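Local coordinates for betaine aldehyde dehydrogenase (Staphylococcus aureus subsp. aureus COL, PDB 4QTO), which catalyses the NAD-dependent oxidation of betaine aldehyde to glycine betaine, probably through a catalytic cysteine as in other aldehyde dehydrogenases, at residues E112-L117 and A131-I136; A187-A192 and H472-Q477; F289-F294 and I451-R456. One frame throughout, in Å; residues are numbered along the deposited sequence.

Interaction 1: residues E112-L117 and A131-I136; sequences EALARL and ADMDDI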
ATOM      1  N   GLU A 112      16.612  21.222  25.994  1.00 15.87           N
ATOM      2  CA  GLU A 112      16.913  22.579  26.457  1.00 17.04           C
ATOM      3  C   GLU A 112      18.185  23.158  25.846  1.00 15.81           C
ATOM      4  O   GLU A 112      18.181  24.268  25.298  1.00 15.41           O
ATOM      5  CB  GLU A 112      16.965  22.630  27.992  1.00 19.53           C
ATOM      6  CG  GLU A 112      17.079  24.045  28.555  1.00 26.10           C
ATOM      7  CD  GLU A 112      15.812  24.875  28.370  1.00 33.57           C
ATOM      8  OE1 GLU A 112      14.684  24.336  28.545  1.00 34.01           O
ATOM      9  OE2 GLU A 112      15.950  26.086  28.077  1.00 37.91           O
ATOM     10  N   ALA A 113      19.287  22.421  25.955  1.00 15.78           N
ATOM     11  CA  ALA A 113      20.551  22.872  25.402  1.00 15.60           C
ATOM     12  C   ALA A 113      20.501  23.038  23.894  1.00 14.56           C
ATOM     13  O   ALA A 113      21.040  23.999  23.339  1.00 13.56           O
ATOM     14  CB  ALA A 113      21.678  21.914  25.790  1.00 17.82           C
ATOM     15  N   LEU A 114      19.855  22.098  23.212  1.00 13.06           N
ATOM     16  CA  LEU A 114      19.743  22.199  21.762  1.00 12.88           C
ATOM     17  C   LEU A 114      18.933  23.437  21.349  1.00 12.42           C
ATOM     18  O   LEU A 114      19.301  24.105  20.379  1.00 12.23           O
ATOM     19  CB  LEU A 114      19.115  20.943  21.173  1.00 13.03           C
ATOM     20  CG  LEU A 114      20.000  19.684  21.116  1.00 13.72           C
ATOM     21  CD1 LEU A 114      19.200  18.423  20.834  1.00 14.73           C
ATOM     22  CD2 LEU A 114      21.092  19.857  20.083  1.00 14.94           C
ATOM     23  N   ALA A 115      17.824  23.675  22.035  1.00 12.33           N
ATOM     24  CA  ALA A 115      16.977  24.835  21.724  1.00 12.06           C
ATOM     25  C   ALA A 115      17.759  26.126  21.924  1.00 13.02           C
ATOM     26  O   ALA A 115      17.724  27.052  21.079  1.00 12.40           O
ATOM     27  CB  ALA A 115      15.737  24.825  22.568  1.00 12.43           C
ATOM     28  N   ARG A 116      18.511  26.197  23.018  1.00 14.53           N
ATOM     29  CA  ARG A 116      19.323  27.373  23.280  1.00 15.13           C
ATOM     30  C   ARG A 116      20.408  27.582  22.217  1.00 15.05           C
ATOM     31  O   ARG A 116      20.635  28.699  21.757  1.00 15.13           O
ATOM     32  CB  ARG A 116      19.920  27.328  24.705  1.00 16.12           C
ATOM     33  CG  ARG A 116      18.854  27.419  25.763  1.00 18.90           C
ATOM     34  CD  ARG A 116      19.398  27.379  27.188  1.00 23.09           C
ATOM     35  NE  ARG A 116      18.288  27.587  28.113  1.00 28.18           N
ATOM     36  CZ  ARG A 116      17.800  28.784  28.462  1.00 35.46           C
ATOM     37  NH1 ARG A 116      16.771  28.852  29.303  1.00 38.15           N
ATOM     38  NH2 ARG A 116      18.328  29.918  27.994  1.00 32.69           N
ATOM     39  N   LEU A 117      21.068  26.506  21.817  0.50 14.56           N
ATOM     40  CA  LEU A 117      22.091  26.580  20.795  0.50 14.39           C
ATOM     41  C   LEU A 117      21.491  27.047  19.454  0.50 14.48           C
ATOM     42  O   LEU A 117      22.102  27.845  18.733  0.50 14.38           O
ATOM     43  CB  LEU A 117      22.732  25.196  20.660  0.50 14.52           C
ATOM     44  CG  LEU A 117      23.986  25.130  19.809  0.50 14.27           C
ATOM     45  CD1 LEU A 117      24.997  26.129  20.343  0.50 15.45           C
ATOM     46  CD2 LEU A 117      24.538  23.721  19.774  0.50 14.46           C
ATOM     47  N   ALA A 131       9.849  24.412  20.159  1.00 17.24           N
ATOM     48  CA  ALA A 131       8.900  23.743  19.233  1.00 18.82           C
ATOM     49  C   ALA A 131       9.646  22.912  18.189  1.00 16.86           C
ATOM     50  O   ALA A 131       9.232  21.779  17.870  1.00 15.73           O
ATOM     51  CB  ALA A 131       7.989  24.777  18.563  1.00 19.69           C
ATOM     52  N   ASP A 132      10.733  23.447  17.629  1.00 14.88           N
ATOM     53  CA  ASP A 132      11.558  22.710  16.680  1.00 15.07           C
ATOM     54  C   ASP A 132      12.074  21.448  17.313  1.00 13.59           C
ATOM     55  O   ASP A 132      12.057  20.377  16.686  1.00 13.06           O
ATOM     56  CB  ASP A 132      12.854  23.446  16.259  1.00 17.86           C
ATOM     57  CG  ASP A 132      12.699  24.467  15.192  1.00 22.01           C
ATOM     58  OD1 ASP A 132      11.569  24.778  14.722  1.00 26.55           O
ATOM     59  OD2 ASP A 132      13.814  25.001  14.839  1.00 20.62           O
ATOM     60  N   MET A 133      12.554  21.527  18.558  1.00 12.40           N
ATOM     61  CA  MET A 133      13.146  20.331  19.181  1.00 12.30           C
ATOM     62  C   MET A 133      12.106  19.247  19.426  1.00 11.87           C
ATOM     63  O   MET A 133      12.408  18.051  19.303  1.00 12.55           O
ATOM     64  CB  MET A 133      13.911  20.648  20.478  1.00 12.82           C
ATOM     65  CG  MET A 133      15.058  21.624  20.246  1.00 14.05           C
ATOM     66  SD  MET A 133      16.197  21.112  18.945  1.00 15.13           S
ATOM     67  CE  MET A 133      16.669  22.671  18.226  1.00 18.24           C
ATOM     68  N   ASP A 134      10.887  19.652  19.740  1.00 12.25           N
ATOM     69  CA  ASP A 134       9.800  18.690  19.910  1.00 15.28           C
ATOM     70  C   ASP A 134       9.517  18.036  18.560  1.00 13.20           C
ATOM     71  O   ASP A 134       9.308  16.816  18.463  1.00 14.56           O
ATOM     72  CB  ASP A 134       8.551  19.363  20.472  1.00 16.81           C
ATOM     73  CG  ASP A 134       8.718  19.796  21.912  1.00 22.01           C
ATOM     74  OD1 ASP A 134       9.583  19.252  22.616  1.00 23.82           O
ATOM     75  OD2 ASP A 134       7.967  20.709  22.338  1.00 27.24           O
ATOM     76  N   ASP A 135       9.505  18.836  17.511  0.50 12.75           N
ATOM     77  CA  ASP A 135       9.276  18.291  16.196  0.50 13.30           C
ATOM     78  C   ASP A 135      10.400  17.332  15.744  0.50 11.69           C
ATOM     79  O   ASP A 135      10.151  16.279  15.145  0.50 12.07           O
ATOM     80  CB  ASP A 135       9.114  19.437  15.234  0.50 15.22           C
ATOM     81  CG  ASP A 135       8.385  19.042  14.045  0.50 17.71           C
ATOM     82  OD1 ASP A 135       7.445  18.206  14.182  0.50 17.07           O
ATOM     83  OD2 ASP A 135       8.722  19.598  12.990  0.50 23.79           O
ATOM     84  N   ILE A 136      11.649  17.707  16.011  1.00 10.68           N
ATOM     85  CA  ILE A 136      12.800  16.897  15.658  1.00  9.85           C
ATOM     86  C   ILE A 136      12.745  15.524  16.341  1.00  9.32           C
ATOM     87  O   ILE A 136      12.986  14.503  15.718  1.00  9.31           O
ATOM     88  CB  ILE A 136      14.113  17.636  15.941  1.00  9.42           C
ATOM     89  CG1 ILE A 136      14.212  18.829  14.975  1.00  9.91           C
ATOM     90  CG2 ILE A 136      15.309  16.729  15.809  1.00 10.11           C
ATOM     91  CD1 ILE A 136      15.132  19.909  15.455  1.00 10.73           C
TER

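Interaction 2: residues A187-A192 and H472-Q477; sequences ASWKIA and HPYFAQ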
ATOM      1  N   ALA A 187      18.108  19.104   8.997  1.00 10.17           N
ATOM      2  CA  ALA A 187      19.048  17.994   9.091  1.00 11.28           C
ATOM      3  C   ALA A 187      18.289  16.698   9.448  1.00 10.86           C
ATOM      4  O   ALA A 187      18.528  15.644   8.848  1.00  9.78           O
ATOM      5  CB  ALA A 187      20.110  18.255  10.120  1.00 12.27           C
ATOM      6  N   SER A 188      17.388  16.786  10.433  1.00 10.29           N
ATOM      7  CA  SER A 188      16.629  15.594  10.874  1.00  9.52           C
ATOM      8  C   SER A 188      15.811  14.991   9.740  1.00  9.74           C
ATOM      9  O   SER A 188      15.653  13.773   9.628  1.00  8.73           O
ATOM     10  CB  SER A 188      15.730  15.862  12.085  1.00  9.82           C
ATOM     11  OG  SER A 188      14.561  16.640  11.785  1.00  9.99           O
ATOM     12  N   TRP A 189      15.259  15.845   8.881  1.00  8.16           N
ATOM     13  CA  TRP A 189      14.445  15.367   7.758  1.00  8.74           C
ATOM     14  C   TRP A 189      15.221  14.502   6.763  1.00  9.05           C
ATOM     15  O   TRP A 189      14.641  13.664   6.073  1.00  9.44           O
ATOM     16  CB  TRP A 189      13.837  16.556   7.004  1.00  8.37           C
ATOM     17  CG  TRP A 189      12.758  17.332   7.717  1.00  9.75           C
ATOM     18  CD1 TRP A 189      12.464  17.334   9.043  1.00 10.02           C
ATOM     19  CD2 TRP A 189      11.918  18.337   7.122  1.00  9.74           C
ATOM     20  NE1 TRP A 189      11.447  18.227   9.294  1.00 10.41           N
ATOM     21  CE2 TRP A 189      11.087  18.834   8.118  1.00 10.51           C
ATOM     22  CE3 TRP A 189      11.765  18.810   5.810  1.00 12.07           C
ATOM     23  CZ2 TRP A 189      10.145  19.829   7.871  1.00 12.21           C
ATOM     24  CZ3 TRP A 189      10.797  19.784   5.563  1.00 13.37           C
ATOM     25  CH2 TRP A 189      10.014  20.265   6.590  1.00 12.83           C
ATOM     26  N   LYS A 190      16.517  14.740   6.684  1.00  8.47           N
ATOM     27  CA  LYS A 190      17.412  14.012   5.822  1.00  8.44           C
ATOM     28  C   LYS A 190      18.091  12.829   6.525  1.00  9.40           C
ATOM     29  O   LYS A 190      18.122  11.708   5.985  1.00  8.87           O
ATOM     30  CB  LYS A 190      18.464  14.972   5.224  1.00  9.08           C
ATOM     31  CG  LYS A 190      17.867  16.173   4.480  1.00  9.87           C
ATOM     32  CD  LYS A 190      18.936  16.967   3.772  1.00 10.55           C
ATOM     33  CE  LYS A 190      18.451  18.273   3.175  1.00 11.73           C
ATOM     34  NZ  LYS A 190      17.403  18.099   2.160  1.00 12.67           N
ATOM     35  N   ILE A 191      18.598  13.047   7.744  1.00  8.25           N
ATOM     36  CA  ILE A 191      19.317  12.005   8.451  1.00  8.53           C
ATOM     37  C   ILE A 191      18.410  10.852   8.807  1.00  8.31           C
ATOM     38  O   ILE A 191      18.784   9.671   8.641  1.00  8.56           O
ATOM     39  CB  ILE A 191      19.926  12.549   9.757  1.00  9.02           C
ATOM     40  CG1 ILE A 191      21.065  13.527   9.435  1.00 11.09           C
ATOM     41  CG2 ILE A 191      20.472  11.442  10.615  1.00  9.26           C
ATOM     42  CD1 ILE A 191      21.436  14.376  10.624  1.00 11.60           C
ATOM     43  N   ALA A 192      17.213  11.156   9.306  1.00  7.44           N
ATOM     44  CA  ALA A 192      16.357  10.091   9.830  1.00  8.30           C
ATOM     45  C   ALA A 192      16.038   9.012   8.803  1.00  7.99           C
ATOM     46  O   ALA A 192      16.226   7.809   9.081  1.00  8.36           O
ATOM     47  CB  ALA A 192      15.111  10.657  10.468  1.00  8.23           C
ATOM     48  N   HIS A 472       1.114  27.107   8.414  1.00 10.35           N
ATOM     49  CA  HIS A 472       2.395  26.538   8.893  1.00 11.49           C
ATOM     50  C   HIS A 472       2.502  25.041   9.219  1.00 13.02           C
ATOM     51  O   HIS A 472       3.606  24.520   9.160  1.00 13.55           O
ATOM     52  CB  HIS A 472       3.056  27.298  10.062  1.00 11.32           C
ATOM     53  CG  HIS A 472       3.660  28.631   9.705  1.00 11.83           C
ATOM     54  ND1 HIS A 472       4.665  28.771   8.769  1.00 13.12           N
ATOM     55  CD2 HIS A 472       3.437  29.865  10.213  1.00 13.31           C
ATOM     56  CE1 HIS A 472       5.038  30.041   8.713  1.00 12.86           C
ATOM     57  NE2 HIS A 472       4.303  30.728   9.568  1.00 13.44           N
ATOM     58  N   PRO A 473       1.397  24.357   9.540  1.00 11.21           N
ATOM     59  CA  PRO A 473       1.624  22.966   9.965  1.00 13.80           C
ATOM     60  C   PRO A 473       2.318  22.024   9.006  1.00 13.07           C
ATOM     61  O   PRO A 473       1.989  21.946   7.831  1.00 12.58           O
ATOM     62  CB  PRO A 473       0.195  22.441  10.192  1.00 15.63           C
ATOM     63  CG  PRO A 473      -0.612  23.608  10.520  1.00 15.38           C
ATOM     64  CD  PRO A 473       0.012  24.785   9.800  1.00 12.48           C
ATOM     65  N   TYR A 474       3.306  21.302   9.534  0.50 12.79           N
ATOM     66  CA  TYR A 474       3.988  20.222   8.808  0.50 12.61           C
ATOM     67  C   TYR A 474       4.292  19.178   9.886  0.50 13.38           C
ATOM     68  O   TYR A 474       4.351  19.509  11.092  0.50 13.18           O
ATOM     69  CB  TYR A 474       5.263  20.653   8.078  0.50 14.11           C
ATOM     70  CG  TYR A 474       6.241  21.477   8.898  0.50 14.65           C
ATOM     71  CD1 TYR A 474       6.998  20.926   9.930  0.50 14.53           C
ATOM     72  CD2 TYR A 474       6.381  22.837   8.642  0.50 18.40           C
ATOM     73  CE1 TYR A 474       7.853  21.718  10.693  0.50 17.21           C
ATOM     74  CE2 TYR A 474       7.242  23.626   9.383  0.50 18.64           C
ATOM     75  CZ  TYR A 474       7.974  23.063  10.404  0.50 19.38           C
ATOM     76  OH  TYR A 474       8.817  23.851  11.162  0.50 23.89           O
ATOM     77  N   PHE A 475       4.423  17.923   9.479  1.00 11.01           N
ATOM     78  CA  PHE A 475       4.721  16.867  10.430  1.00 10.16           C
ATOM     79  C   PHE A 475       5.237  15.631   9.698  1.00  8.65           C
ATOM     80  O   PHE A 475       4.963  15.433   8.508  1.00  8.80           O
ATOM     81  CB  PHE A 475       3.525  16.523  11.365  1.00  9.90           C
ATOM     82  CG  PHE A 475       2.190  16.485  10.685  1.00  9.76           C
ATOM     83  CD1 PHE A 475       1.814  15.444   9.870  1.00  9.93           C
ATOM     84  CD2 PHE A 475       1.275  17.509  10.886  1.00 11.14           C
ATOM     85  CE1 PHE A 475       0.582  15.425   9.249  1.00 10.95           C
ATOM     86  CE2 PHE A 475       0.047  17.490  10.268  1.00 11.82           C
ATOM     87  CZ  PHE A 475      -0.327  16.435   9.470  1.00 11.02           C
ATOM     88  N   ALA A 476       5.973  14.798  10.446  1.00  8.57           N
ATOM     89  CA  ALA A 476       6.661  13.650   9.871  1.00  8.13           C
ATOM     90  C   ALA A 476       5.754  12.659   9.161  1.00  8.55           C
ATOM     91  O   ALA A 476       6.181  11.987   8.233  1.00  8.40           O
ATOM     92  CB  ALA A 476       7.449  12.943  10.953  1.00  9.35           C
ATOM     93  N   GLN A 477       4.485  12.622   9.558  1.00  8.78           N
ATOM     94  CA  GLN A 477       3.552  11.682   8.945  1.00  9.54           C
ATOM     95  C   GLN A 477       3.135  12.004   7.498  1.00  9.27           C
ATOM     96  O   GLN A 477       2.642  11.097   6.813  1.00  9.40           O
ATOM     97  CB  GLN A 477       2.297  11.559   9.806  1.00 10.28           C
ATOM     98  CG  GLN A 477       2.507  10.897  11.189  1.00 10.55           C
ATOM     99  CD  GLN A 477       3.134  11.784  12.283  1.00 11.15           C
ATOM    100  OE1 GLN A 477       3.362  12.993  12.121  1.00  9.85           O
ATOM    101  NE2 GLN A 477       3.410  11.161  13.429  1.00 11.76           N
TER

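Interaction 3: residues F289-F294 and I451-R456; sequences FDDADF and IGKAQR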
ATOM      1  N   PHE A 289     -10.803  34.796   2.074  1.00  9.25           N
ATOM      2  CA  PHE A 289     -12.121  35.145   1.539  1.00  9.79           C
ATOM      3  C   PHE A 289     -12.900  36.042   2.476  1.00 10.81           C
ATOM      4  O   PHE A 289     -12.614  36.107   3.686  1.00 11.11           O
ATOM      5  CB  PHE A 289     -12.915  33.882   1.261  1.00 10.13           C
ATOM      6  CG  PHE A 289     -12.489  33.163   0.011  1.00 10.61           C
ATOM      7  CD1 PHE A 289     -13.048  33.517  -1.208  1.00 10.98           C
ATOM      8  CD2 PHE A 289     -11.529  32.180   0.037  1.00 10.35           C
ATOM      9  CE1 PHE A 289     -12.662  32.890  -2.371  1.00 11.19           C
ATOM     10  CE2 PHE A 289     -11.142  31.529  -1.127  1.00 10.90           C
ATOM     11  CZ  PHE A 289     -11.722  31.893  -2.347  1.00 10.59           C
ATOM     12  N   ASP A 290     -13.929  36.712   1.936  1.00 11.78           N
ATOM     13  CA  ASP A 290     -14.743  37.616   2.748  1.00 13.42           C
ATOM     14  C   ASP A 290     -15.583  36.894   3.798  1.00 13.48           C
ATOM     15  O   ASP A 290     -16.116  37.539   4.686  1.00 14.88           O
ATOM     16  CB  ASP A 290     -15.507  38.657   1.909  1.00 15.22           C
ATOM     17  CG  ASP A 290     -16.578  38.106   1.043  1.00 19.36           C
ATOM     18  OD1 ASP A 290     -17.076  36.979   1.299  1.00 18.66           O
ATOM     19  OD2 ASP A 290     -16.973  38.853   0.092  1.00 19.83           O
ATOM     20  N   ASP A 291     -15.660  35.559   3.719  1.00 11.70           N
ATOM     21  CA  ASP A 291     -16.335  34.769   4.713  1.00 12.27           C
ATOM     22  C   ASP A 291     -15.400  33.970   5.624  1.00 12.09           C
ATOM     23  O   ASP A 291     -15.831  33.026   6.291  1.00 12.66           O
ATOM     24  CB  ASP A 291     -17.417  33.875   4.100  1.00 13.60           C
ATOM     25  CG  ASP A 291     -16.874  32.855   3.129  1.00 15.07           C
ATOM     26  OD1 ASP A 291     -15.659  32.854   2.849  1.00 13.82           O
ATOM     27  OD2 ASP A 291     -17.696  32.025   2.639  1.00 17.55           O
ATOM     28  N   ALA A 292     -14.134  34.354   5.643  1.00 11.11           N
ATOM     29  CA  ALA A 292     -13.212  33.843   6.615  1.00 11.28           C
ATOM     30  C   ALA A 292     -13.584  34.368   7.999  1.00 11.23           C
ATOM     31  O   ALA A 292     -14.246  35.426   8.130  1.00 12.62           O
ATOM     32  CB  ALA A 292     -11.830  34.327   6.305  1.00 11.11           C
ATOM     33  N   ASP A 293     -13.180  33.635   9.023  1.00 11.43           N
ATOM     34  CA  ASP A 293     -13.207  34.132  10.409  1.00 11.59           C
ATOM     35  C   ASP A 293     -12.145  35.236  10.355  1.00 11.12           C
ATOM     36  O   ASP A 293     -10.927  34.983  10.202  1.00 11.06           O
ATOM     37  CB  ASP A 293     -12.831  33.004  11.348  1.00 11.88           C
ATOM     38  CG  ASP A 293     -12.672  33.430  12.789  1.00 13.96           C
ATOM     39  OD1 ASP A 293     -12.321  34.605  13.064  1.00 13.18           O
ATOM     40  OD2 ASP A 293     -12.804  32.515  13.655  1.00 16.51           O
ATOM     41  N   PHE A 294     -12.591  36.499  10.426  1.00 11.07           N
ATOM     42  CA  PHE A 294     -11.696  37.620  10.180  1.00 11.36           C
ATOM     43  C   PHE A 294     -10.553  37.756  11.162  1.00 11.73           C
ATOM     44  O   PHE A 294      -9.389  37.902  10.741  1.00 11.19           O
ATOM     45  CB  PHE A 294     -12.515  38.932  10.093  1.00 12.45           C
ATOM     46  CG  PHE A 294     -11.682  40.116   9.753  1.00 12.81           C
ATOM     47  CD1 PHE A 294     -11.314  40.372   8.447  1.00 13.00           C
ATOM     48  CD2 PHE A 294     -11.211  40.921  10.757  1.00 13.99           C
ATOM     49  CE1 PHE A 294     -10.510  41.475   8.133  1.00 13.41           C
ATOM     50  CE2 PHE A 294     -10.434  42.037  10.451  1.00 14.15           C
ATOM     51  CZ  PHE A 294     -10.081  42.291   9.150  1.00 12.96           C
ATOM     52  N   ILE A 451     -16.349  25.581   4.120  1.00 12.30           N
ATOM     53  CA  ILE A 451     -15.367  24.504   3.926  1.00 12.84           C
ATOM     54  C   ILE A 451     -15.439  23.888   2.522  1.00 12.67           C
ATOM     55  O   ILE A 451     -14.420  23.509   1.940  1.00 12.34           O
ATOM     56  CB  ILE A 451     -15.474  23.432   5.047  1.00 14.73           C
ATOM     57  CG1 ILE A 451     -15.429  24.100   6.444  1.00 17.03           C
ATOM     58  CG2 ILE A 451     -14.393  22.377   4.867  1.00 17.25           C
ATOM     59  CD1 ILE A 451     -14.216  24.975   6.677  1.00 16.02           C
ATOM     60  N   GLY A 452     -16.643  23.817   1.943  1.00 12.71           N
ATOM     61  CA  GLY A 452     -16.763  23.317   0.570  1.00 13.35           C
ATOM     62  C   GLY A 452     -15.980  24.182  -0.407  1.00 11.85           C
ATOM     63  O   GLY A 452     -15.290  23.680  -1.308  1.00 11.72           O
ATOM     64  N   LYS A 453     -16.084  25.499  -0.247  1.00 11.41           N
ATOM     65  CA  LYS A 453     -15.334  26.422  -1.108  1.00 12.26           C
ATOM     66  C   LYS A 453     -13.827  26.272  -0.888  1.00 11.40           C
ATOM     67  O   LYS A 453     -13.041  26.236  -1.833  1.00 10.66           O
ATOM     68  CB  LYS A 453     -15.770  27.879  -0.863  1.00 12.90           C
ATOM     69  CG  LYS A 453     -14.980  28.886  -1.704  1.00 14.47           C
ATOM     70  CD  LYS A 453     -15.621  30.272  -1.674  1.00 15.37           C
ATOM     71  CE  LYS A 453     -15.505  30.901  -0.300  1.00 17.36           C
ATOM     72  NZ  LYS A 453     -16.347  32.137  -0.209  1.00 20.35           N
ATOM     73  N   ALA A 454     -13.421  26.218   0.379  1.00 10.12           N
ATOM     74  CA  ALA A 454     -12.003  26.062   0.690  1.00 10.53           C
ATOM     75  C   ALA A 454     -11.439  24.801   0.052  1.00 10.92           C
ATOM     76  O   ALA A 454     -10.305  24.817  -0.487  1.00 10.41           O
ATOM     77  CB  ALA A 454     -11.772  26.043   2.174  1.00 10.48           C
ATOM     78  N   GLN A 455     -12.206  23.713   0.101  0.50 11.66           N
ATOM     79  CA  GLN A 455     -11.793  22.442  -0.512  0.50 12.37           C
ATOM     80  C   GLN A 455     -11.686  22.581  -2.050  0.50 12.63           C
ATOM     81  O   GLN A 455     -10.749  22.071  -2.654  0.50 12.18           O
ATOM     82  CB  GLN A 455     -12.748  21.320  -0.093  0.50 14.03           C
ATOM     83  CG  GLN A 455     -12.570  20.962   1.390  0.50 14.96           C
ATOM     84  CD  GLN A 455     -13.575  20.002   1.958  0.50 18.77           C
ATOM     85  OE1 GLN A 455     -13.182  19.059   2.656  0.50 20.94           O
ATOM     86  NE2 GLN A 455     -14.878  20.239   1.705  0.50 19.21           N
ATOM     87  N   ARG A 456     -12.625  23.289  -2.686  1.00 12.38           N
ATOM     88  CA  ARG A 456     -12.549  23.508  -4.134  1.00 13.83           C
ATOM     89  C   ARG A 456     -11.278  24.250  -4.508  1.00 13.88           C
ATOM     90  O   ARG A 456     -10.580  23.913  -5.479  1.00 13.50           O
ATOM     91  CB  ARG A 456     -13.701  24.347  -4.699  1.00 15.31           C
ATOM     92  CG  ARG A 456     -15.030  23.673  -4.786  1.00 16.52           C
ATOM     93  CD  ARG A 456     -15.949  24.495  -5.700  1.00 16.51           C
ATOM     94  NE  ARG A 456     -16.228  25.854  -5.187  1.00 15.23           N
ATOM     95  CZ  ARG A 456     -17.174  26.158  -4.302  1.00 15.56           C
ATOM     96  NH1 ARG A 456     -17.957  25.235  -3.741  1.00 15.81           N
ATOM     97  NH2 ARG A 456     -17.383  27.421  -3.966  1.00 15.08           N
TER
HETATM   98  O   HOH W   1     -16.474  34.853   0.023  1.00 27.27           O
HETATM   99  O   HOH W   2     -18.866  30.899   0.144  1.00 34.06           O

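Interaction 1: residues E112-L117 and A131-I136
Two consecutive helices of the aldehyde dehydrogenase fold, 111-122 and 126-146, form a helical hairpin, and Met-133 bridges them by packing against Leu-114 and the flank of Ala-115. The contact is small and rests on van der Waals packing of Met-133 against side chains and backbone. No hydrogen bond or salt bridge joins the two segments. The helices come near enough here for the CA atoms of Ala-115 and Met-133 to lie 6.4 Å apart. The Met-133 side chain leaves its helix toward the partner and then folds, with bends at chi2 (-53°) and chi3 (145°). The folded chain lies along the backbone of the other helix. Its CG meets the methyl of Ala-115, with CB of Ala-115 4.0 Å from CG of Met-133. Further out, SD of Met-133 is 3.7 Å from CB of Leu-114. The terminal methyl goes on past the sulfur to the peptide group of Leu-114, where Met-133 CE is 3.7 Å from Leu-114 O. At Ala-115 the thioether chain also lies close to the backbone, with Met-133 CG 3.9 Å from Ala-115 N. All three touching residues are buried. The Leu-114 side chain also packs on Arg-215 of helix 211-223. Beside the contact, Ala-115 touches Ser-129 and Tyr-130, one turn earlier on helix 126-146. One turn after Met-133, Ile-136 packs against Leu-184, Leu-185 and Ser-188, so helix 126-146 touches both helix 111-122 and helix 183-197.

Interaction 2: residues A187-A192 and H472-Q477
Trp-189 and Tyr-474 make a T-shaped, edge-to-face pair that carries the whole of this contact. The six-membered ring of the indole presents its edge, and the phenol ring offers a face. In the Tyr-474 conformer described, one of two deposited, the two planes stand at 76° and the ring centroids are 5.6 Å apart. A single indole carbon does the touching: CZ2 of Trp-189 lies 3.9 Å from CD1 of Tyr-474. The same CZ2 is 4.1 Å from CE1 of Tyr-474, so it sits over one side of the phenol ring and not over its centre. The tyrosine CG stands between its backbone N and carbonyl carbon (chi1 48°), and its CB already points at the helix. Trp-189 instead reaches across with the far end of its side chain.

The tryptophan belongs to helix 183-197, and the tyrosine to the loop between strands 465-468 and 487-488. The contact therefore joins two parts of the aldehyde dehydrogenase fold that are far apart in sequence. The indole side is the packed one. Trp-189 is buried, touches Glu-491 and Leu-492, and makes a second edge-to-face pair with Trp-480. The phenol side is looser. Tyr-474 is partly exposed. It packs on Asp-135 of helix 126-146, and its OH is hydrogen-bonded to a triethylene glycol that probably came from the crystallisation liquor. This is consistent with the aromatic pair lining the active-site pocket. Further along the loop, Phe-475 meets His-505 of the second subunit, with the ring planes at about 75°.

Interaction 3: residues F289-F294 and I451-R456
NZ of Lys-453 is held by two waters and, more weakly, by the carboxylate of Asp-291. The salt bridge is long: NZ of Lys-453 is 3.2 Å from Asp-291 OD2, and its hydrogen bonds to both OD1 and OD2 are weak. The waters come closer. Water 1 accepts from Lys-453 NZ at 2.7 Å and donates to OD1 of Asp-290, so it links the ammonium to an acid that NZ does not touch. Water 2 accepts from the same NZ and donates to Asp-291 OD2 at 3.0 Å. Asp-291 has a second partner, since its OD1 is also hydrogen-bonded to Ser-448.

The acids sit on a type I beta turn from Phe-289 to Ala-292. This turn follows strand 285-288, while Lys-453 stands near the start of helix 451-460. The lysine chain extends from the helix and bends at chi3 (68°), which lays CE over one face of the Phe-289 ring while NZ goes on to Asp-291. There CE makes a CH-pi contact, 3.9 Å from the ring centroid and 18° off the normal. Phe-289 itself packs edge-to-face with Phe-425 and touches Val-446 of strand 443-447, the neighbour of strand 285-288 in the sheet.

Overall arrangement
Interactions 1 and 2 are neighbours, with centres about 14 Å apart. They touch where Ile-136 meets Ser-188 and, in the conformers described, where Asp-135 meets Tyr-474. Interaction 3 lies farther out, its centre about 28 Å from that of interaction 2 and about 35 Å from that of interaction 1. It sits on the seven-stranded sheet. Along the chain, interaction 1 closes first. Interaction 3 is nested between the segments of interaction 2, where the chain runs through strands of the eight-stranded sheet and then the seven-stranded one. As in other aldehyde dehydrogenases, these sheets probably belong to the NAD-binding and catalytic domains. Interaction 2 would then tie the first to a loop following the second.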